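Local structure of L-ribulose 3-epimerase (Methylomonas sp. DH-1, 7CJ7) at residues G10-V15 against T244-S249; K198-A203 against F231-Q236; D205-V210 against I237-P242; S249-D254 against W264-H269. The protein catalyses the manganese-dependent epimerization of ketoses at C3, with highest activity toward L-ribulose and lower activity on sugars such as L-tagatose and L-sorbose. All blocks are in the same frame, centred on the assembly; numbering follows the deposited sequence.

Contact 1 (G10-V15 against T244-S249); sequences GGHALV and TFESFS. With MN (manganese (II) ion), chain D; SOL (L-sorbose), chain C.
Gly10 O is gripped twice by the facing strand: Phe245 N donates to it at 2.8 Å, and Thr244 CA brings a C-H toward Gly10 O at 3.2 Å. A second bond, from His12 N to Phe245 O at 3.0 Å, continues the parallel ladder by which strands 8-12 and 242-245 close the TIM barrel. The lack of a side chain at Gly10 is consistent with the close seam here, where Thr244 tucks its CG2 against His12 N. Just beyond, His12 CG stands anti to the backbone N (chi1 -169°), and the imidazole runs alongside Glu246, whose OE1 lies over one face, toward the rim, 3.4 Å from His12 CD2. Phe248 turns its edge toward the same ring in an offset edge-to-face pair. Histidine uses both nitrogens: ND1 accepts from Leu14 N at 3.2 Å, and NE2 makes an almost straight hydrogen bond of 2.8 Å with L-sorbose O6. An alanine in place of His12 would probably leave sorbose O6 and Leu14 N without these partners. Glu246, probably a proton donor or acceptor in catalysis, divides its carboxylate: OE2 binds manganese at 2.1 Å, beside Glu152, Asp185 and His211, while Glu246 OE1 lies 2.9 Å from sorbose C3.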
loop_
_atom_site.group_PDB
_atom_site.type_symbol
_atom_site.label_atom_id
_atom_site.label_comp_id
_atom_site.label_asym_id
_atom_site.label_seq_id
_atom_site.Cartn_x
_atom_site.Cartn_y
_atom_site.Cartn_z
ATOM N N GLY A 10 8.437 -20.733 -9.441
ATOM C CA GLY A 10 9.626 -19.884 -9.587
ATOM C C GLY A 10 9.857 -19.024 -8.370
ATOM O O GLY A 10 8.918 -18.851 -7.547
ATOM N N GLY A 11 11.092 -18.550 -8.235
ATOM C CA GLY A 11 11.502 -17.591 -7.203
ATOM C C GLY A 11 11.968 -16.305 -7.847
ATOM O O GLY A 11 12.683 -16.366 -8.860
ATOM N N HIS A 12 11.540 -15.168 -7.308
ATOM C CA HIS A 12 12.011 -13.831 -7.737
ATOM C C HIS A 12 13.472 -13.671 -7.315
ATOM O O HIS A 12 13.812 -14.113 -6.207
ATOM C CB HIS A 12 11.089 -12.759 -7.156
ATOM C CG HIS A 12 11.329 -11.410 -7.731
ATOM N ND1 HIS A 12 12.236 -10.536 -7.184
ATOM C CD2 HIS A 12 10.774 -10.778 -8.787
ATOM C CE1 HIS A 12 12.239 -9.420 -7.885
ATOM N NE2 HIS A 12 11.343 -9.539 -8.867
ATOM N N ALA A 13 14.304 -13.063 -8.168
ATOM C CA ALA A 13 15.762 -12.933 -7.953
ATOM C C ALA A 13 16.053 -12.270 -6.600
ATOM O O ALA A 13 17.053 -12.656 -5.962
ATOM C CB ALA A 13 16.370 -12.162 -9.095
ATOM N N LEU A 14 15.209 -11.326 -6.161
ATOM C CA LEU A 14 15.467 -10.485 -4.958
ATOM C C LEU A 14 15.321 -11.307 -3.675
ATOM O O LEU A 14 15.562 -10.752 -2.575
ATOM C CB LEU A 14 14.497 -9.302 -4.949
ATOM C CG LEU A 14 15.094 -7.966 -5.384
ATOM C CD1 LEU A 14 15.998 -7.403 -4.295
ATOM C CD2 LEU A 14 15.846 -8.110 -6.696
ATOM N N VAL A 15 14.897 -12.562 -3.791
ATOM C CA VAL A 15 14.913 -13.499 -2.636
ATOM C C VAL A 15 16.377 -13.794 -2.295
ATOM O O VAL A 15 16.654 -14.034 -1.109
ATOM C CB VAL A 15 14.098 -14.767 -2.925
ATOM C CG1 VAL A 15 14.394 -15.865 -1.922
ATOM C CG2 VAL A 15 12.611 -14.453 -2.946
ATOM N N THR A 244 5.250 -17.483 -9.161
ATOM C CA THR A 244 6.533 -17.000 -8.588
ATOM C C THR A 244 6.326 -16.573 -7.138
ATOM O O THR A 244 5.423 -15.756 -6.877
ATOM C CB THR A 244 7.103 -15.783 -9.324
ATOM O OG1 THR A 244 7.200 -16.031 -10.721
ATOM C CG2 THR A 244 8.467 -15.387 -8.808
ATOM N N PHE A 245 7.144 -17.103 -6.235
ATOM C CA PHE A 245 7.260 -16.578 -4.858
ATOM C C PHE A 245 8.045 -15.270 -4.929
ATOM O O PHE A 245 9.164 -15.231 -5.489
ATOM C CB PHE A 245 7.925 -17.589 -3.927
ATOM C CG PHE A 245 8.305 -16.995 -2.596
ATOM C CD1 PHE A 245 7.360 -16.362 -1.803
ATOM C CD2 PHE A 245 9.610 -17.046 -2.146
ATOM C CE1 PHE A 245 7.716 -15.794 -0.586
ATOM C CE2 PHE A 245 9.962 -16.488 -0.928
ATOM C CZ PHE A 245 9.016 -15.874 -0.146
ATOM N N GLU A 246 7.464 -14.225 -4.352
ATOM C CA GLU A 246 8.049 -12.873 -4.329
ATOM C C GLU A 246 8.104 -12.390 -2.879
ATOM O O GLU A 246 7.091 -12.504 -2.157
ATOM C CB GLU A 246 7.235 -11.935 -5.212
ATOM C CG GLU A 246 7.841 -10.559 -5.324
ATOM C CD GLU A 246 7.271 -9.766 -6.484
ATOM O OE1 GLU A 246 8.046 -9.362 -7.380
ATOM O OE2 GLU A 246 6.056 -9.567 -6.490
ATOM N N SER A 247 9.251 -11.863 -2.470
ATOM C CA SER A 247 9.478 -11.434 -1.072
ATOM C C SER A 247 10.601 -10.405 -1.032
ATOM O O SER A 247 11.602 -10.578 -1.740
ATOM C CB SER A 247 9.793 -12.627 -0.200
ATOM O OG SER A 247 9.911 -12.250 1.154
ATOM N N PHE A 248 10.450 -9.385 -0.200
ATOM C CA PHE A 248 11.467 -8.320 -0.065
ATOM C C PHE A 248 11.773 -8.103 1.412
ATOM O O PHE A 248 10.838 -8.013 2.240
ATOM C CB PHE A 248 11.001 -7.042 -0.755
ATOM C CG PHE A 248 10.690 -7.210 -2.218
ATOM C CD1 PHE A 248 11.696 -7.172 -3.167
ATOM C CD2 PHE A 248 9.387 -7.411 -2.643
ATOM C CE1 PHE A 248 11.402 -7.346 -4.511
ATOM C CE2 PHE A 248 9.101 -7.584 -3.983
ATOM C CZ PHE A 248 10.107 -7.548 -4.915
ATOM N N SER A 249 13.067 -8.017 1.710
ATOM C CA SER A 249 13.600 -7.692 3.053
ATOM C C SER A 249 14.733 -6.682 2.883
ATOM O O SER A 249 15.410 -6.741 1.843
ATOM C CB SER A 249 14.077 -8.937 3.756
ATOM O OG SER A 249 14.644 -8.602 5.011
HETATM MN MN MN D . 4.701 -8.952 -8.003
HETATM C C1 SOL C . 6.092 -4.874 -7.452
HETATM O O1 SOL C . 5.413 -4.529 -6.267
HETATM C C2 SOL C . 5.894 -6.312 -7.808
HETATM O O2 SOL C . 4.943 -6.934 -7.366
HETATM C C3 SOL C . 6.934 -6.990 -8.688
HETATM O O3 SOL C . 6.409 -8.154 -9.284
HETATM C C4 SOL C . 7.466 -6.039 -9.755
HETATM O O4 SOL C . 6.391 -5.630 -10.603
HETATM C C5 SOL C . 8.564 -6.649 -10.628
HETATM O O5 SOL C . 8.864 -5.757 -11.701
HETATM C C6 SOL C . 9.842 -6.949 -9.873
HETATM O O6 SOL C . 10.805 -7.558 -10.737
HETATM O O HOH W 1 14.718 -8.484 -0.799
#

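Contact 2 (K198-A203 against F231-Q236); sequences KSVLAA and FAALKQ
Val200 points at the neighbouring helix and settles on Ala233. Its CG1, anti to the backbone N (chi1 170°), reaches over the alanine, 3.7 Å from Ala233 CB and 3.6 Å from Ala233 O. The same methyl also meets Leu234 CD2 at 3.9 Å; Leu234 starts out away from helix 198-203, but the end of its side chain comes back toward it. Beside it, Leu201 comes in from the flank; the Leu201 and Gln236 side chains cross obliquely, with Leu201 CD2 3.6 Å from Gln236 CG. Gln236 suits this more exposed place because its methylenes serve as an apolar surface while the amide lies further along a chain bent at chi2. The small Ala233 suits the centre, where the two short helix segments approach to 8.9 Å between axes and run almost parallel, 11° apart. No hydrogen bond crosses. Inward, Val200 touches Leu184 of strand 180-185 and Leu234 touches Leu207 of strand 207-212, so this is the side-by-side packing of successive helices in the outer layer of a TIM barrel.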
loop_
_atom_site.group_PDB
_atom_site.type_symbol
_atom_site.label_atom_id
_atom_site.label_comp_id
_atom_site.label_asym_id
_atom_site.label_seq_id
_atom_site.Cartn_x
_atom_site.Cartn_y
_atom_site.Cartn_z
ATOM N N LYS A 198 -12.707 -13.047 -7.013
ATOM C CA LYS A 198 -13.508 -12.335 -8.048
ATOM C C LYS A 198 -12.686 -12.133 -9.330
ATOM O O LYS A 198 -13.191 -12.483 -10.423
ATOM C CB LYS A 198 -14.004 -11.015 -7.444
ATOM C CG LYS A 198 -15.007 -10.216 -8.266
ATOM C CD LYS A 198 -15.635 -9.092 -7.447
ATOM C CE LYS A 198 -16.363 -8.036 -8.253
ATOM N NZ LYS A 198 -17.575 -8.568 -8.916
ATOM N N SER A 199 -11.473 -11.584 -9.230
ATOM C CA SER A 199 -10.635 -11.231 -10.408
ATOM C C SER A 199 -10.133 -12.496 -11.103
ATOM O O SER A 199 -10.048 -12.503 -12.345
ATOM C CB SER A 199 -9.507 -10.318 -10.022
ATOM O OG SER A 199 -9.985 -8.988 -9.939
ATOM N N VAL A 200 -9.803 -13.527 -10.332
ATOM C CA VAL A 200 -9.290 -14.810 -10.887
ATOM C C VAL A 200 -10.413 -15.450 -11.707
ATOM O O VAL A 200 -10.158 -15.858 -12.831
ATOM C CB VAL A 200 -8.803 -15.760 -9.782
ATOM C CG1 VAL A 200 -8.512 -17.150 -10.328
ATOM C CG2 VAL A 200 -7.591 -15.199 -9.061
ATOM N N LEU A 201 -11.616 -15.556 -11.143
ATOM C CA LEU A 201 -12.775 -16.170 -11.839
ATOM C C LEU A 201 -13.102 -15.362 -13.101
ATOM O O LEU A 201 -13.384 -15.986 -14.133
ATOM C CB LEU A 201 -13.965 -16.237 -10.877
ATOM C CG LEU A 201 -13.733 -17.054 -9.604
ATOM C CD1 LEU A 201 -14.984 -17.098 -8.740
ATOM C CD2 LEU A 201 -13.276 -18.464 -9.933
ATOM N N ALA A 202 -13.033 -14.029 -13.041
ATOM C CA ALA A 202 -13.349 -13.156 -14.189
ATOM C C ALA A 202 -12.308 -13.373 -15.290
ATOM O O ALA A 202 -12.699 -13.410 -16.475
ATOM C CB ALA A 202 -13.412 -11.715 -13.760
ATOM N N ALA A 203 -11.034 -13.530 -14.923
ATOM C CA ALA A 203 -9.896 -13.621 -15.871
ATOM C C ALA A 203 -9.949 -14.948 -16.636
ATOM O O ALA A 203 -9.784 -14.939 -17.868
ATOM C CB ALA A 203 -8.593 -13.457 -15.131
ATOM N N PHE A 231 -6.052 -19.798 -3.735
ATOM C CA PHE A 231 -5.699 -21.088 -4.382
ATOM C C PHE A 231 -6.973 -21.836 -4.804
ATOM O O PHE A 231 -6.961 -22.527 -5.839
ATOM C CB PHE A 231 -4.756 -21.905 -3.501
ATOM C CG PHE A 231 -3.352 -21.362 -3.470
ATOM C CD1 PHE A 231 -2.602 -21.269 -4.631
ATOM C CD2 PHE A 231 -2.783 -20.933 -2.281
ATOM C CE1 PHE A 231 -1.306 -20.772 -4.606
ATOM C CE2 PHE A 231 -1.483 -20.451 -2.256
ATOM C CZ PHE A 231 -0.749 -20.371 -3.416
ATOM N N ALA A 232 -8.063 -21.687 -4.060
ATOM C CA ALA A 232 -9.370 -22.265 -4.441
ATOM C C ALA A 232 -9.806 -21.690 -5.795
ATOM O O ALA A 232 -10.254 -22.457 -6.668
ATOM C CB ALA A 232 -10.383 -22.018 -3.356
ATOM N N ALA A 233 -9.668 -20.379 -5.983
ATOM C CA ALA A 233 -10.077 -19.695 -7.232
ATOM C C ALA A 233 -9.194 -20.176 -8.390
ATOM O O ALA A 233 -9.727 -20.415 -9.478
ATOM C CB ALA A 233 -9.995 -18.203 -7.062
ATOM N N LEU A 234 -7.881 -20.296 -8.180
ATOM C CA LEU A 234 -6.960 -20.826 -9.219
ATOM C C LEU A 234 -7.428 -22.223 -9.635
ATOM O O LEU A 234 -7.390 -22.533 -10.826
ATOM C CB LEU A 234 -5.524 -20.878 -8.686
ATOM C CG LEU A 234 -4.772 -19.551 -8.578
ATOM C CD1 LEU A 234 -3.305 -19.823 -8.300
ATOM C CD2 LEU A 234 -4.915 -18.701 -9.829
ATOM N N LYS A 235 -7.836 -23.052 -8.678
ATOM C CA LYS A 235 -8.298 -24.427 -8.978
ATOM C C LYS A 235 -9.585 -24.361 -9.804
ATOM O O LYS A 235 -9.740 -25.192 -10.709
ATOM C CB LYS A 235 -8.505 -25.219 -7.689
ATOM C CG LYS A 235 -8.830 -26.689 -7.899
ATOM C CD LYS A 235 -8.895 -27.453 -6.600
ATOM C CE LYS A 235 -8.622 -28.924 -6.782
ATOM N NZ LYS A 235 -9.581 -29.513 -7.737
ATOM N N GLN A 236 -10.467 -23.406 -9.497
ATOM C CA GLN A 236 -11.791 -23.255 -10.147
ATOM C C GLN A 236 -11.606 -22.888 -11.623
ATOM O O GLN A 236 -12.475 -23.261 -12.421
ATOM C CB GLN A 236 -12.630 -22.226 -9.389
ATOM C CG GLN A 236 -14.029 -22.032 -9.964
ATOM C CD GLN A 236 -14.825 -23.309 -10.096
ATOM O OE1 GLN A 236 -14.664 -24.261 -9.327
ATOM N NE2 GLN A 236 -15.714 -23.327 -11.076
#

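Contact 3 (D205-V210 against I237-P242); sequences DRLGYV and IDYRGP
Tyr239 presents a ring face to Val210, whose CG2 sits 4.0 Å from the ring centroid, 27° off the normal, in a CH-pi contact; the two side chains run past one another in opposing senses. Leu207 crosses the tyrosine at about a right angle, its CG and CD2 against CD1 and CE1, while Leu207 O lies at the ring edge, in plane, 3.4 Å from Tyr239 CE1. The phenol then closes its own bend: Tyr239 OH donates to Pro242 O at 2.7 Å, and that carbonyl also receives a weak bond from Val210 N at 3.2 Å. Gly241 suits its place, since a CB there would clash with Tyr239 OH. This bend follows helix 227-236, which a Schellman motif ends with Asp238 at positive phi, and it leads into the next strand of a beta-alpha-beta unit of the TIM barrel. A phenylalanine in place of Tyr239 would probably leave Pro242 O without its short hydroxyl bond and the loop less firmly bent. Pro242 in turn lies across Tyr209 at about a right angle, its CB over the ring face, 3.8 Å from the centroid. Tyr209 OH is held elsewhere, by Glu41 and Thr244. At the opposite end of the loop, a water bridges Asp205 OD1 at 2.7 Å and Ile237 O at 2.8 Å.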
loop_
_atom_site.group_PDB
_atom_site.type_symbol
_atom_site.label_atom_id
_atom_site.label_comp_id
_atom_site.label_asym_id
_atom_site.label_seq_id
_atom_site.Cartn_x
_atom_site.Cartn_y
_atom_site.Cartn_z
ATOM N N ASP A 205 -8.996 -17.897 -18.626
ATOM C CA ASP A 205 -7.842 -18.168 -19.520
ATOM C C ASP A 205 -6.980 -16.917 -19.715
ATOM O O ASP A 205 -5.868 -17.067 -20.208
ATOM C CB ASP A 205 -8.315 -18.704 -20.871
ATOM C CG ASP A 205 -8.858 -20.116 -20.799
ATOM O OD1 ASP A 205 -8.820 -20.702 -19.697
ATOM O OD2 ASP A 205 -9.330 -20.610 -21.843
ATOM N N ARG A 206 -7.450 -15.723 -19.355
ATOM C CA ARG A 206 -6.673 -14.480 -19.590
ATOM C C ARG A 206 -5.675 -14.259 -18.445
ATOM O O ARG A 206 -4.830 -13.357 -18.582
ATOM C CB ARG A 206 -7.622 -13.298 -19.783
ATOM C CG ARG A 206 -8.644 -13.546 -20.884
ATOM C CD ARG A 206 -9.918 -12.757 -20.656
ATOM N NE ARG A 206 -9.708 -11.368 -21.007
ATOM C CZ ARG A 206 -10.566 -10.379 -20.774
ATOM N NH1 ARG A 206 -11.725 -10.606 -20.175
ATOM N NH2 ARG A 206 -10.249 -9.157 -21.149
ATOM N N LEU A 207 -5.761 -15.042 -17.364
ATOM C CA LEU A 207 -4.743 -15.015 -16.284
ATOM C C LEU A 207 -3.527 -15.800 -16.771
ATOM O O LEU A 207 -3.633 -17.033 -16.966
ATOM C CB LEU A 207 -5.293 -15.605 -14.983
ATOM C CG LEU A 207 -4.313 -15.574 -13.806
ATOM C CD1 LEU A 207 -3.899 -14.151 -13.467
ATOM C CD2 LEU A 207 -4.900 -16.253 -12.573
ATOM N N GLY A 208 -2.423 -15.101 -17.002
ATOM C CA GLY A 208 -1.224 -15.705 -17.615
ATOM C C GLY A 208 -0.056 -15.827 -16.656
ATOM O O GLY A 208 0.935 -16.479 -17.036
ATOM N N TYR A 209 -0.121 -15.220 -15.471
ATOM C CA TYR A 209 1.040 -15.180 -14.538
ATOM C C TYR A 209 0.555 -14.839 -13.128
ATOM O O TYR A 209 -0.385 -14.042 -12.967
ATOM C CB TYR A 209 2.080 -14.166 -15.033
ATOM C CG TYR A 209 3.519 -14.479 -14.700
ATOM C CD1 TYR A 209 4.043 -14.247 -13.440
ATOM C CD2 TYR A 209 4.379 -14.987 -15.662
ATOM C CE1 TYR A 209 5.367 -14.533 -13.142
ATOM C CE2 TYR A 209 5.702 -15.275 -15.382
ATOM C CZ TYR A 209 6.209 -15.041 -14.117
ATOM O OH TYR A 209 7.532 -15.316 -13.838
ATOM N N VAL A 210 1.208 -15.426 -12.128
ATOM C CA VAL A 210 0.826 -15.285 -10.703
ATOM C C VAL A 210 2.074 -15.032 -9.859
ATOM O O VAL A 210 3.077 -15.762 -10.019
ATOM C CB VAL A 210 0.062 -16.522 -10.206
ATOM C CG1 VAL A 210 -0.029 -16.525 -8.691
ATOM C CG2 VAL A 210 -1.308 -16.622 -10.848
ATOM N N ILE A 237 -10.497 -22.242 -12.000
ATOM C CA ILE A 237 -10.203 -21.932 -13.431
ATOM C C ILE A 237 -9.100 -22.863 -13.967
ATOM O O ILE A 237 -8.629 -22.625 -15.088
ATOM C CB ILE A 237 -9.837 -20.445 -13.611
ATOM C CG1 ILE A 237 -8.483 -20.099 -12.989
ATOM C CG2 ILE A 237 -10.943 -19.551 -13.080
ATOM C CD1 ILE A 237 -7.837 -18.875 -13.597
ATOM N N ASP A 238 -8.708 -23.886 -13.204
ATOM C CA ASP A 238 -7.605 -24.829 -13.547
ATOM C C ASP A 238 -6.399 -24.049 -14.080
ATOM O O ASP A 238 -5.907 -24.363 -15.187
ATOM C CB ASP A 238 -8.017 -25.860 -14.596
ATOM C CG ASP A 238 -6.950 -26.919 -14.817
ATOM O OD1 ASP A 238 -6.269 -27.276 -13.822
ATOM O OD2 ASP A 238 -6.797 -27.371 -15.975
ATOM N N TYR A 239 -5.925 -23.069 -13.324
ATOM C CA TYR A 239 -4.774 -22.233 -13.735
ATOM C C TYR A 239 -3.542 -23.119 -13.964
ATOM O O TYR A 239 -3.124 -23.874 -13.036
ATOM C CB TYR A 239 -4.464 -21.168 -12.686
ATOM C CG TYR A 239 -3.234 -20.371 -13.031
ATOM C CD1 TYR A 239 -3.256 -19.446 -14.056
ATOM C CD2 TYR A 239 -2.042 -20.557 -12.355
ATOM C CE1 TYR A 239 -2.133 -18.713 -14.398
ATOM C CE2 TYR A 239 -0.913 -19.827 -12.681
ATOM C CZ TYR A 239 -0.954 -18.900 -13.704
ATOM O OH TYR A 239 0.157 -18.179 -14.038
ATOM N N ARG A 240 -2.954 -23.011 -15.157
ATOM C CA ARG A 240 -1.716 -23.738 -15.541
ATOM C C ARG A 240 -0.726 -22.740 -16.132
ATOM O O ARG A 240 -0.635 -22.621 -17.352
ATOM C CB ARG A 240 -2.024 -24.872 -16.522
ATOM C CG ARG A 240 -2.589 -26.104 -15.834
ATOM C CD ARG A 240 -2.862 -27.242 -16.802
ATOM N NE ARG A 240 -3.409 -28.375 -16.073
ATOM C CZ ARG A 240 -2.684 -29.240 -15.374
ATOM N NH1 ARG A 240 -3.279 -30.229 -14.732
ATOM N NH2 ARG A 240 -1.373 -29.107 -15.311
ATOM N N GLY A 241 -0.019 -22.036 -15.269
ATOM C CA GLY A 241 0.971 -21.046 -15.699
ATOM C C GLY A 241 1.989 -20.818 -14.596
ATOM O O GLY A 241 1.940 -21.460 -13.555
ATOM N N PRO A 242 2.941 -19.897 -14.814
ATOM C CA PRO A 242 3.955 -19.596 -13.811
ATOM C C PRO A 242 3.339 -19.106 -12.494
ATOM O O PRO A 242 2.394 -18.329 -12.501
ATOM C CB PRO A 242 4.816 -18.515 -14.475
ATOM C CG PRO A 242 4.580 -18.727 -15.945
ATOM C CD PRO A 242 3.139 -19.158 -16.063
HETATM O O HOH W 2 -8.568 -20.688 -17.056
#

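Contact 4 (S249-D254 against W264-H269)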
loop_
_atom_site.group_PDB
_atom_site.type_symbol
_atom_site.label_atom_id
_atom_site.label_comp_id
_atom_site.label_asym_id
_atom_site.label_seq_id
_atom_site.Cartn_x
_atom_site.Cartn_y
_atom_site.Cartn_z
ATOM N N SER A 249 13.067 -8.017 1.710
ATOM C CA SER A 249 13.600 -7.692 3.053
ATOM C C SER A 249 14.733 -6.682 2.883
ATOM O O SER A 249 15.410 -6.741 1.843
ATOM C CB SER A 249 14.077 -8.937 3.756
ATOM O OG SER A 249 14.644 -8.602 5.011
ATOM N N SER A 250 14.945 -5.812 3.871
ATOM C CA SER A 250 16.103 -4.885 3.900
ATOM C C SER A 250 17.407 -5.701 3.892
ATOM O O SER A 250 18.463 -5.118 3.594
ATOM C CB SER A 250 16.020 -3.932 5.072
ATOM O OG SER A 250 15.949 -4.642 6.300
ATOM N N GLU A 251 17.328 -7.008 4.172
ATOM C CA GLU A 251 18.478 -7.954 4.122
ATOM C C GLU A 251 19.130 -7.922 2.731
ATOM O O GLU A 251 20.377 -7.966 2.650
ATOM C CB GLU A 251 18.011 -9.377 4.446
ATOM C CG GLU A 251 19.150 -10.385 4.498
ATOM C CD GLU A 251 20.080 -10.202 5.682
ATOM O OE1 GLU A 251 21.189 -10.781 5.665
ATOM O OE2 GLU A 251 19.687 -9.486 6.617
ATOM N N ILE A 252 18.315 -7.900 1.670
ATOM C CA ILE A 252 18.785 -7.951 0.255
ATOM C C ILE A 252 18.194 -6.742 -0.469
ATOM O O ILE A 252 16.954 -6.712 -0.649
ATOM C CB ILE A 252 18.388 -9.275 -0.431
ATOM C CG1 ILE A 252 18.818 -10.507 0.374
ATOM C CG2 ILE A 252 18.927 -9.316 -1.856
ATOM C CD1 ILE A 252 20.284 -10.834 0.269
ATOM N N VAL A 253 19.055 -5.789 -0.845
ATOM C CA VAL A 253 18.655 -4.451 -1.371
ATOM C C VAL A 253 19.084 -4.337 -2.836
ATOM O O VAL A 253 20.279 -4.546 -3.131
ATOM C CB VAL A 253 19.256 -3.310 -0.525
ATOM C CG1 VAL A 253 18.853 -1.942 -1.056
ATOM C CG2 VAL A 253 18.883 -3.435 0.944
ATOM N N ASP A 254 18.132 -4.032 -3.717
ATOM C CA ASP A 254 18.393 -3.557 -5.101
ATOM C C ASP A 254 18.258 -2.041 -5.063
ATOM O O ASP A 254 17.146 -1.526 -4.941
ATOM C CB ASP A 254 17.454 -4.214 -6.119
ATOM C CG ASP A 254 17.625 -3.728 -7.555
ATOM O OD1 ASP A 254 17.832 -2.505 -7.750
ATOM O OD2 ASP A 254 17.544 -4.576 -8.477
ATOM N N TRP A 264 11.353 -1.094 4.056
ATOM C CA TRP A 264 12.028 -0.450 5.211
ATOM C C TRP A 264 12.429 -1.491 6.257
ATOM O O TRP A 264 13.282 -1.173 7.083
ATOM C CB TRP A 264 11.116 0.597 5.842
ATOM C CG TRP A 264 10.510 1.588 4.899
ATOM C CD1 TRP A 264 9.247 2.094 4.987
ATOM C CD2 TRP A 264 11.123 2.237 3.766
ATOM N NE1 TRP A 264 9.020 2.998 3.987
ATOM C CE2 TRP A 264 10.158 3.122 3.233
ATOM C CE3 TRP A 264 12.374 2.163 3.145
ATOM C CZ2 TRP A 264 10.404 3.908 2.110
ATOM C CZ3 TRP A 264 12.623 2.950 2.042
ATOM C CH2 TRP A 264 11.652 3.813 1.532
ATOM N N ARG A 265 11.795 -2.666 6.255
ATOM C CA ARG A 265 11.936 -3.631 7.373
ATOM C C ARG A 265 12.703 -4.874 6.943
ATOM O O ARG A 265 12.660 -5.247 5.762
ATOM C CB ARG A 265 10.569 -4.039 7.925
ATOM C CG ARG A 265 9.751 -2.869 8.451
ATOM C CD ARG A 265 8.625 -3.381 9.325
ATOM N NE ARG A 265 7.495 -3.837 8.534
ATOM C CZ ARG A 265 6.712 -4.864 8.846
ATOM N NH1 ARG A 265 6.970 -5.603 9.912
ATOM N NH2 ARG A 265 5.682 -5.160 8.071
ATOM N N ASN A 266 13.374 -5.482 7.917
ATOM C CA ASN A 266 13.988 -6.826 7.803
ATOM C C ASN A 266 12.927 -7.863 8.188
ATOM O O ASN A 266 12.652 -7.993 9.385
ATOM C CB ASN A 266 15.238 -6.932 8.680
ATOM C CG ASN A 266 15.915 -8.276 8.530
ATOM O OD1 ASN A 266 17.095 -8.364 8.197
ATOM N ND2 ASN A 266 15.155 -9.331 8.740
ATOM N N LEU A 267 12.334 -8.539 7.201
ATOM C CA LEU A 267 11.248 -9.542 7.385
ATOM C C LEU A 267 11.859 -10.943 7.378
ATOM O O LEU A 267 11.126 -11.912 7.644
ATOM C CB LEU A 267 10.231 -9.388 6.247
ATOM C CG LEU A 267 8.998 -8.544 6.561
ATOM C CD1 LEU A 267 9.138 -7.861 7.908
ATOM C CD2 LEU A 267 8.738 -7.531 5.465
ATOM N N TRP A 268 13.150 -11.029 7.058
ATOM C CA TRP A 268 13.914 -12.297 6.929
ATOM C C TRP A 268 15.385 -11.984 6.674
ATOM O O TRP A 268 15.686 -10.854 6.242
ATOM C CB TRP A 268 13.336 -13.202 5.832
ATOM C CG TRP A 268 13.137 -12.574 4.483
ATOM C CD1 TRP A 268 11.956 -12.116 3.968
ATOM C CD2 TRP A 268 14.117 -12.398 3.438
ATOM N NE1 TRP A 268 12.140 -11.636 2.700
ATOM C CE2 TRP A 268 13.451 -11.802 2.340
ATOM C CE3 TRP A 268 15.480 -12.682 3.317
ATOM C CZ2 TRP A 268 14.105 -11.485 1.150
ATOM C CZ3 TRP A 268 16.128 -12.366 2.142
ATOM C CH2 TRP A 268 15.448 -11.782 1.074
ATOM N N HIS A 269 16.259 -12.964 6.927
ATOM C CA HIS A 269 17.730 -12.858 6.744
ATOM C C HIS A 269 18.240 -14.062 5.942
ATOM O O HIS A 269 19.243 -13.899 5.238
ATOM C CB HIS A 269 18.424 -12.726 8.110
ATOM C CG HIS A 269 18.157 -13.878 9.017
ATOM N ND1 HIS A 269 18.938 -15.018 9.010
ATOM C CD2 HIS A 269 17.180 -14.088 9.928
ATOM C CE1 HIS A 269 18.458 -15.877 9.890
ATOM N NE2 HIS A 269 17.376 -15.333 10.461
#
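Ser249 carries OG anti to its backbone N (chi1 177°), which sends OG to the backbone of Leu267 and Trp268, while Trp268 holds CG between its backbone N and carbonyl carbon (chi1 52°), which sets where the indole begins. Ser249 CB lies over that indole, 3.4 Å from the centroid of the five-membered ring, a close CH-pi contact for which a small serine is well suited. Three bonds grip Ser249 OG: it donates to a lone pair of Trp268 O at 2.8 Å, and accepts from Leu267 N at 3.2 Å and from Glu251 N at 3.2 Å, the last making an ST turn. Ser250 N adds a bond to Arg265 O at 3.0 Å, from above the carbonyl plane. Ile252 crosses the far end of the indole at about a right angle, CG1 3.7 Å from Trp268 CH2. Arg265 pairs with Glu192 of the second subunit, and Trp264 NE1 bonds to Arg156 O of that subunit. The first loop runs from strand 242-245 to helix 257-260, the second from that helix to helix 271-285.

In the fold
All four contacts belong to one eight-stranded TIM barrel. Contact 1 joins its first and last strands and spans most of the chain, with contacts 2 and 3 falling between its two segments. These two alternate along the chain and lie together, centres 9 Å apart, pairing helix 198-203 with helix 227-236 and strand 207-212 with the loop leading to strand 242-245. Contact 3 meets contact 1 where Val210 O and Thr244 N link neighbouring strands. Contact 4 shares Ser249 with contact 1, centres 12 Å apart, and carries the chain from the metal site outward to the dimer interface; it lies about 29 Å from contact 3, centre to centre.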